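Local coordinates for DNA polymerase III subunit beta (PDB 5WCE), which probably encircles DNA as a ring-shaped head-to-tail homodimer and tethers DNA polymerases and other proteins to it, conferring processivity, at residues L42-G46 against D47-F51; I136-T140 against N141-R145. All blocks are in the same frame, centred on the assembly; numbering follows the deposited sequence.

Overall arrangement
Both contacts are local, each joining neighbouring elements of the chain, and they belong to different domains of the sliding ring subunit. Contact 1 is the tip of a beta hairpin in the N-terminal domain; contact 2 is the step from strand 136-139 into helix 140-148 in the central domain. Their centres lie 29 Å apart and their nearest atoms about 17 Å, so they do not touch. What relates them is one antiparallel sheet that runs across the domain boundary: strands 39-45 and 48-54 lie toward one side of it, strand 136-139 is its outermost strand in this chain at the other, and strands 58-65 and 243-248 meet between them.

Contact 1 (L42-G46 against D47-F51); sequences LSAEG and DRLSF
Ser43 and Ser50 form the hydrogen-bonded pair at the middle of this antiparallel hairpin, with Ser50 N giving a nearly straight bond (176°) to Ser43 O at 2.8 Å and Ser43 N answering to Ser50 O. Ser43 O also accepts from a water, 2.8 Å from Ser50 OG; serines suit this partly exposed face, Ser50 OG bonding the water and Ser43 OG weakly bonding Gln73. On the other face, Leu42 CD2 meets the Phe51 ring at CD2, 3.5 Å away, while Leu49 CD1 lies 4.1 Å from Ala44 CB and also reaches Leu42 CB. Leu49 turns its branch there because CG stands anti to the backbone N (chi1 -177°), and the single methyl of Ala44 lets CD1 pack close. Farther out, Phe51 rests on helix 14-25, and Leu10 of strand 9-13 touches Ala44 and Leu49. The chain reverses in a type II' turn from Glu45 to Arg48, closed by Arg48 N on Glu45 O, 3.1 Å, with Glu45 N returning a bond to Arg48 O. Gly46 suits the positive phi (69°) of the turn's second position. Arg48 leads away to a salt bridge with Glu63 and a cation-pi contact with Phe65. The hairpin is therefore amphipathic, apolar on its buried face and polar on its serine face.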
ATOM      1  N   LEU A  42     -13.037 -21.388 -19.671  1.00 20.40           N
ATOM      2  CA  LEU A  42     -12.653 -20.915 -20.987  1.00 21.14           C
ATOM      3  C   LEU A  42     -13.553 -21.669 -21.979  1.00 22.04           C
ATOM      4  O   LEU A  42     -13.603 -22.888 -21.960  1.00 21.22           O
ATOM      5  CB  LEU A  42     -11.184 -21.196 -21.266  1.00 22.21           C
ATOM      6  CG  LEU A  42     -10.186 -20.483 -20.352  1.00 23.31           C
ATOM      7  CD1 LEU A  42      -8.782 -21.003 -20.670  1.00 24.59           C
ATOM      8  CD2 LEU A  42     -10.200 -18.989 -20.556  1.00 23.44           C
ATOM      9  N   SER A  43     -14.279 -20.936 -22.802  1.00 22.29           N
ATOM     10  CA  SER A  43     -15.172 -21.576 -23.733  1.00 24.79           C
ATOM     11  C   SER A  43     -14.930 -20.988 -25.133  1.00 24.26           C
ATOM     12  O   SER A  43     -15.222 -19.813 -25.384  1.00 23.28           O
ATOM     13  CB  SER A  43     -16.606 -21.404 -23.213  1.00 26.09           C
ATOM     14  OG  SER A  43     -17.507 -21.934 -24.175  1.00 31.84           O
ATOM     15  N   ALA A  44     -14.356 -21.796 -26.036  1.00 23.50           N
ATOM     16  CA  ALA A  44     -14.010 -21.332 -27.374  1.00 24.05           C
ATOM     17  C   ALA A  44     -15.025 -21.834 -28.406  1.00 25.65           C
ATOM     18  O   ALA A  44     -15.276 -23.039 -28.489  1.00 25.07           O
ATOM     19  CB  ALA A  44     -12.636 -21.806 -27.771  1.00 24.02           C
ATOM     20  N   GLU A  45     -15.517 -20.928 -29.220  1.00 27.02           N
ATOM     21  CA  GLU A  45     -16.530 -21.260 -30.214  1.00 30.86           C
ATOM     22  C   GLU A  45     -16.630 -20.106 -31.196  1.00 29.77           C
ATOM     23  O   GLU A  45     -16.622 -18.967 -30.797  1.00 28.25           O
ATOM     24  CB  GLU A  45     -17.879 -21.479 -29.514  1.00 35.30           C
ATOM     25  CG  GLU A  45     -18.908 -22.201 -30.359  1.00 40.62           C
ATOM     26  CD  GLU A  45     -20.309 -22.134 -29.740  1.00 46.44           C
ATOM     27  OE1 GLU A  45     -20.440 -21.820 -28.531  1.00 54.33           O
ATOM     28  OE2 GLU A  45     -21.290 -22.365 -30.459  1.00 53.43           O
ATOM     29  N   GLY A  46     -16.697 -20.416 -32.484  1.00 31.23           N
ATOM     30  CA  GLY A  46     -16.836 -19.401 -33.533  1.00 31.64           C
ATOM     31  C   GLY A  46     -15.578 -18.566 -33.673  1.00 31.20           C
ATOM     32  O   GLY A  46     -14.526 -19.058 -34.091  1.00 30.44           O
ATOM     33  N   ASP A  47     -15.710 -17.301 -33.329  1.00 29.46           N
ATOM     34  CA  ASP A  47     -14.640 -16.319 -33.364  1.00 29.58           C
ATOM     35  C   ASP A  47     -14.383 -15.714 -31.984  1.00 27.56           C
ATOM     36  O   ASP A  47     -13.723 -14.696 -31.872  1.00 26.00           O
ATOM     37  CB  ASP A  47     -15.033 -15.202 -34.307  1.00 31.27           C
ATOM     38  CG  ASP A  47     -15.172 -15.711 -35.752  1.00 33.94           C
ATOM     39  OD1 ASP A  47     -14.250 -16.351 -36.268  1.00 35.04           O
ATOM     40  OD2 ASP A  47     -16.237 -15.538 -36.349  1.00 38.22           O
ATOM     41  N   ARG A  48     -14.941 -16.349 -30.963  1.00 27.62           N
ATOM     42  CA  ARG A  48     -14.856 -15.840 -29.578  1.00 28.06           C
ATOM     43  C   ARG A  48     -14.358 -16.881 -28.551  1.00 26.29           C
ATOM     44  O   ARG A  48     -14.778 -18.042 -28.543  1.00 25.42           O
ATOM     45  CB  ARG A  48     -16.219 -15.313 -29.158  1.00 29.96           C
ATOM     46  CG  ARG A  48     -16.553 -14.007 -29.784  1.00 33.08           C
ATOM     47  CD  ARG A  48     -15.824 -12.831 -29.167  0.60 33.73           C
ATOM     48  NE  ARG A  48     -16.673 -11.633 -29.034  0.60 34.82           N
ATOM     49  CZ  ARG A  48     -16.207 -10.420 -28.714  0.60 35.88           C
ATOM     50  NH1 ARG A  48     -14.931 -10.226 -28.468  0.60 35.83           N
ATOM     51  NH2 ARG A  48     -17.034  -9.385 -28.586  0.60 37.73           N
ATOM     52  N   LEU A  49     -13.500 -16.389 -27.652  1.00 24.64           N
ATOM     53  CA  LEU A  49     -13.176 -17.066 -26.426  1.00 23.51           C
ATOM     54  C   LEU A  49     -13.978 -16.375 -25.311  1.00 22.96           C
ATOM     55  O   LEU A  49     -13.833 -15.160 -25.115  1.00 21.70           O
ATOM     56  CB  LEU A  49     -11.679 -16.948 -26.143  1.00 23.30           C
ATOM     57  CG  LEU A  49     -11.126 -17.667 -24.906  1.00 22.26           C
ATOM     58  CD1 LEU A  49     -11.569 -19.107 -24.858  1.00 22.26           C
ATOM     59  CD2 LEU A  49      -9.621 -17.562 -24.874  1.00 22.67           C
ATOM     60  N   SER A  50     -14.829 -17.143 -24.638  1.00 23.08           N
ATOM     61  CA  SER A  50     -15.593 -16.684 -23.482  1.00 23.10           C
ATOM     62  C   SER A  50     -14.883 -17.077 -22.206  1.00 21.77           C
ATOM     63  O   SER A  50     -14.154 -18.084 -22.156  1.00 20.37           O
ATOM     64  CB  SER A  50     -17.010 -17.236 -23.481  1.00 24.21           C
ATOM     65  OG  SER A  50     -17.692 -16.778 -24.642  1.00 26.61           O
ATOM     66  N   PHE A  51     -15.078 -16.238 -21.179  1.00 21.58           N
ATOM     67  CA  PHE A  51     -14.323 -16.324 -19.918  1.00 21.07           C
ATOM     68  C   PHE A  51     -15.361 -16.183 -18.848  1.00 22.05           C
ATOM     69  O   PHE A  51     -16.239 -15.287 -18.997  1.00 23.70           O
ATOM     70  CB  PHE A  51     -13.362 -15.179 -19.781  1.00 21.31           C
ATOM     71  CG  PHE A  51     -12.262 -15.137 -20.809  1.00 21.02           C
ATOM     72  CD1 PHE A  51     -12.487 -14.553 -22.065  1.00 22.15           C
ATOM     73  CD2 PHE A  51     -11.015 -15.553 -20.490  1.00 20.92           C
ATOM     74  CE1 PHE A  51     -11.450 -14.444 -23.000  1.00 22.48           C
ATOM     75  CE2 PHE A  51      -9.971 -15.449 -21.407  1.00 21.63           C
ATOM     76  CZ  PHE A  51     -10.200 -14.911 -22.665  1.00 22.19           C
TER
HETATM   77  O   HOH W   1     -17.472 -18.477 -26.877  1.00 35.39           O

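Contact 2 (I136-T140 against N141-R145); sequences IAVDT and NELIR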
ATOM      1  N   ILE A 136     -32.494  -2.692 -18.810  1.00 35.06           N
ATOM      2  CA  ILE A 136     -32.772  -1.298 -18.523  1.00 36.13           C
ATOM      3  C   ILE A 136     -31.452  -0.541 -18.705  1.00 33.44           C
ATOM      4  O   ILE A 136     -30.520  -0.739 -17.945  1.00 31.90           O
ATOM      5  CB  ILE A 136     -33.243  -1.159 -17.077  1.00 36.31           C
ATOM      6  CG1 ILE A 136     -34.543  -1.936 -16.862  1.00 38.17           C
ATOM      7  CG2 ILE A 136     -33.394   0.298 -16.717  1.00 37.90           C
ATOM      8  CD1 ILE A 136     -34.871  -2.239 -15.422  1.00 39.01           C
ATOM      9  N   ALA A 137     -31.373   0.347 -19.691  1.00 33.71           N
ATOM     10  CA  ALA A 137     -30.167   1.153 -19.930  1.00 32.97           C
ATOM     11  C   ALA A 137     -30.087   2.271 -18.903  1.00 32.18           C
ATOM     12  O   ALA A 137     -31.052   3.013 -18.712  1.00 32.78           O
ATOM     13  CB  ALA A 137     -30.153   1.732 -21.326  1.00 34.61           C
ATOM     14  N   VAL A 138     -28.961   2.302 -18.188  1.00 31.24           N
ATOM     15  CA  VAL A 138     -28.673   3.296 -17.184  1.00 30.37           C
ATOM     16  C   VAL A 138     -27.437   4.046 -17.582  1.00 29.99           C
ATOM     17  O   VAL A 138     -26.383   3.451 -17.825  1.00 31.33           O
ATOM     18  CB  VAL A 138     -28.486   2.692 -15.763  1.00 28.20           C
ATOM     19  CG1 VAL A 138     -28.378   3.798 -14.733  1.00 26.98           C
ATOM     20  CG2 VAL A 138     -29.643   1.743 -15.443  1.00 29.07           C
ATOM     21  N   ASP A 139     -27.542   5.371 -17.610  1.00 30.70           N
ATOM     22  CA  ASP A 139     -26.350   6.176 -17.835  1.00 30.50           C
ATOM     23  C   ASP A 139     -25.216   5.807 -16.864  1.00 28.50           C
ATOM     24  O   ASP A 139     -25.403   5.768 -15.629  1.00 27.21           O
ATOM     25  CB  ASP A 139     -26.706   7.675 -17.729  1.00 32.36           C
ATOM     26  CG  ASP A 139     -25.526   8.530 -17.987  1.00 33.07           C
ATOM     27  OD1 ASP A 139     -24.666   8.739 -17.098  1.00 33.14           O
ATOM     28  OD2 ASP A 139     -25.411   8.960 -19.122  1.00 35.72           O
ATOM     29  N   THR A 140     -24.035   5.561 -17.402  1.00 27.39           N
ATOM     30  CA  THR A 140     -22.938   5.004 -16.640  1.00 26.09           C
ATOM     31  C   THR A 140     -22.433   5.940 -15.556  1.00 26.27           C
ATOM     32  O   THR A 140     -22.125   5.517 -14.440  1.00 25.02           O
ATOM     33  CB  THR A 140     -21.753   4.616 -17.568  1.00 26.19           C
ATOM     34  OG1 THR A 140     -22.176   3.608 -18.512  1.00 26.87           O
ATOM     35  CG2 THR A 140     -20.605   4.077 -16.782  1.00 24.96           C
ATOM     36  N   ASN A 141     -22.284   7.202 -15.923  1.00 27.34           N
ATOM     37  CA  ASN A 141     -21.850   8.223 -14.955  1.00 27.11           C
ATOM     38  C   ASN A 141     -22.865   8.393 -13.824  1.00 26.03           C
ATOM     39  O   ASN A 141     -22.470   8.509 -12.681  1.00 25.35           O
ATOM     40  CB  ASN A 141     -21.574   9.543 -15.673  1.00 28.52           C
ATOM     41  CG  ASN A 141     -20.252   9.512 -16.470  1.00 29.79           C
ATOM     42  OD1 ASN A 141     -19.274   8.799 -16.138  1.00 29.53           O
ATOM     43  ND2 ASN A 141     -20.216  10.317 -17.491  1.00 31.90           N
ATOM     44  N   GLU A 142     -24.157   8.366 -14.159  1.00 26.43           N
ATOM     45  CA  GLU A 142     -25.235   8.328 -13.185  1.00 26.12           C
ATOM     46  C   GLU A 142     -25.114   7.140 -12.221  1.00 24.99           C
ATOM     47  O   GLU A 142     -25.235   7.334 -10.985  1.00 22.51           O
ATOM     48  CB  GLU A 142     -26.587   8.365 -13.853  1.00 28.58           C
ATOM     49  CG  GLU A 142     -26.925   9.685 -14.555  1.00 31.99           C
ATOM     50  CD  GLU A 142     -26.978  10.837 -13.562  1.00 34.85           C
ATOM     51  OE1 GLU A 142     -27.943  10.907 -12.817  1.00 36.72           O
ATOM     52  OE2 GLU A 142     -26.046  11.645 -13.532  1.00 37.83           O
ATOM     53  N   LEU A 143     -24.852   5.933 -12.762  1.00 22.91           N
ATOM     54  CA  LEU A 143     -24.724   4.764 -11.907  1.00 22.62           C
ATOM     55  C   LEU A 143     -23.506   4.879 -11.006  1.00 20.93           C
ATOM     56  O   LEU A 143     -23.544   4.516  -9.803  1.00 18.72           O
ATOM     57  CB  LEU A 143     -24.720   3.487 -12.763  1.00 23.45           C
ATOM     58  CG  LEU A 143     -24.913   2.157 -12.075  1.00 23.86           C
ATOM     59  CD1 LEU A 143     -26.179   2.214 -11.237  1.00 23.79           C
ATOM     60  CD2 LEU A 143     -25.008   1.061 -13.173  1.00 24.61           C
ATOM     61  N   ILE A 144     -22.426   5.418 -11.578  1.00 20.85           N
ATOM     62  CA  ILE A 144     -21.193   5.634 -10.836  1.00 21.26           C
ATOM     63  C   ILE A 144     -21.491   6.588  -9.651  1.00 20.29           C
ATOM     64  O   ILE A 144     -21.058   6.316  -8.563  1.00 19.58           O
ATOM     65  CB  ILE A 144     -20.027   6.153 -11.721  1.00 22.48           C
ATOM     66  CG1 ILE A 144     -19.421   4.992 -12.524  1.00 23.21           C
ATOM     67  CG2 ILE A 144     -18.916   6.812 -10.856  1.00 22.41           C
ATOM     68  CD1 ILE A 144     -18.396   5.443 -13.583  1.00 24.60           C
ATOM     69  N   ARG A 145     -22.241   7.639  -9.900  1.00 20.53           N
ATOM     70  CA  ARG A 145     -22.598   8.607  -8.843  1.00 21.17           C
ATOM     71  C   ARG A 145     -23.430   7.895  -7.752  1.00 20.78           C
ATOM     72  O   ARG A 145     -23.134   8.038  -6.574  1.00 18.79           O
ATOM     73  CB  ARG A 145     -23.322   9.807  -9.409  1.00 21.89           C
ATOM     74  CG  ARG A 145     -23.871  10.777  -8.370  1.00 22.11           C
ATOM     75  CD  ARG A 145     -24.615  11.937  -8.991  1.00 23.27           C
ATOM     76  NE  ARG A 145     -25.476  12.612  -7.995  1.00 23.34           N
ATOM     77  CZ  ARG A 145     -26.683  12.182  -7.630  1.00 23.45           C
ATOM     78  NH1 ARG A 145     -27.207  11.033  -8.111  1.00 22.74           N
ATOM     79  NH2 ARG A 145     -27.380  12.854  -6.711  1.00 23.17           N
TER
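Asp139 caps helix 140-148, its carboxylate turned back over the first turn to take the amide of Glu142: a classic N-cap at the end of a strand. OD1 reaches Glu142 N, 3.0 Å away, because chi1 of -179° sets CG trans to Asp139 N; the bond uses the anti lone pair at 168°. Aspartate suits the place because its short side chain can accept from an amide left without a carbonyl in the first turn, and the helix end would probably favour its negative charge. The side chain of Glu142 crosses it obliquely, CG 3.5 Å from Asp139 OD1, with the two carboxylate planes 59° apart. Replacing Asp139 by an alanine would probably leave Glu142 N without its side-chain acceptor and the start of the helix less firmly fixed. On the buried side Val138 and Leu143 cross at about a right angle, Val138 CG1 lying 4.2 Å from Leu143 CB. Leu143 also packs on Val227 of strand 226-231 and Met220 of helix 210-220; branched apolar Val138 and Leu143 suit this buried junction. Thr140, also buried, has OG1 hydrogen-bonded to Gly224 O, and its methyl CG2 lies 4.1 Å from Ile144 CD1. The i to i+4 bonding of the helix begins with Leu143 N bonded to Asp139 O in the carbonyl plane, followed by Ile144 N to Thr140 O at 2.9 Å.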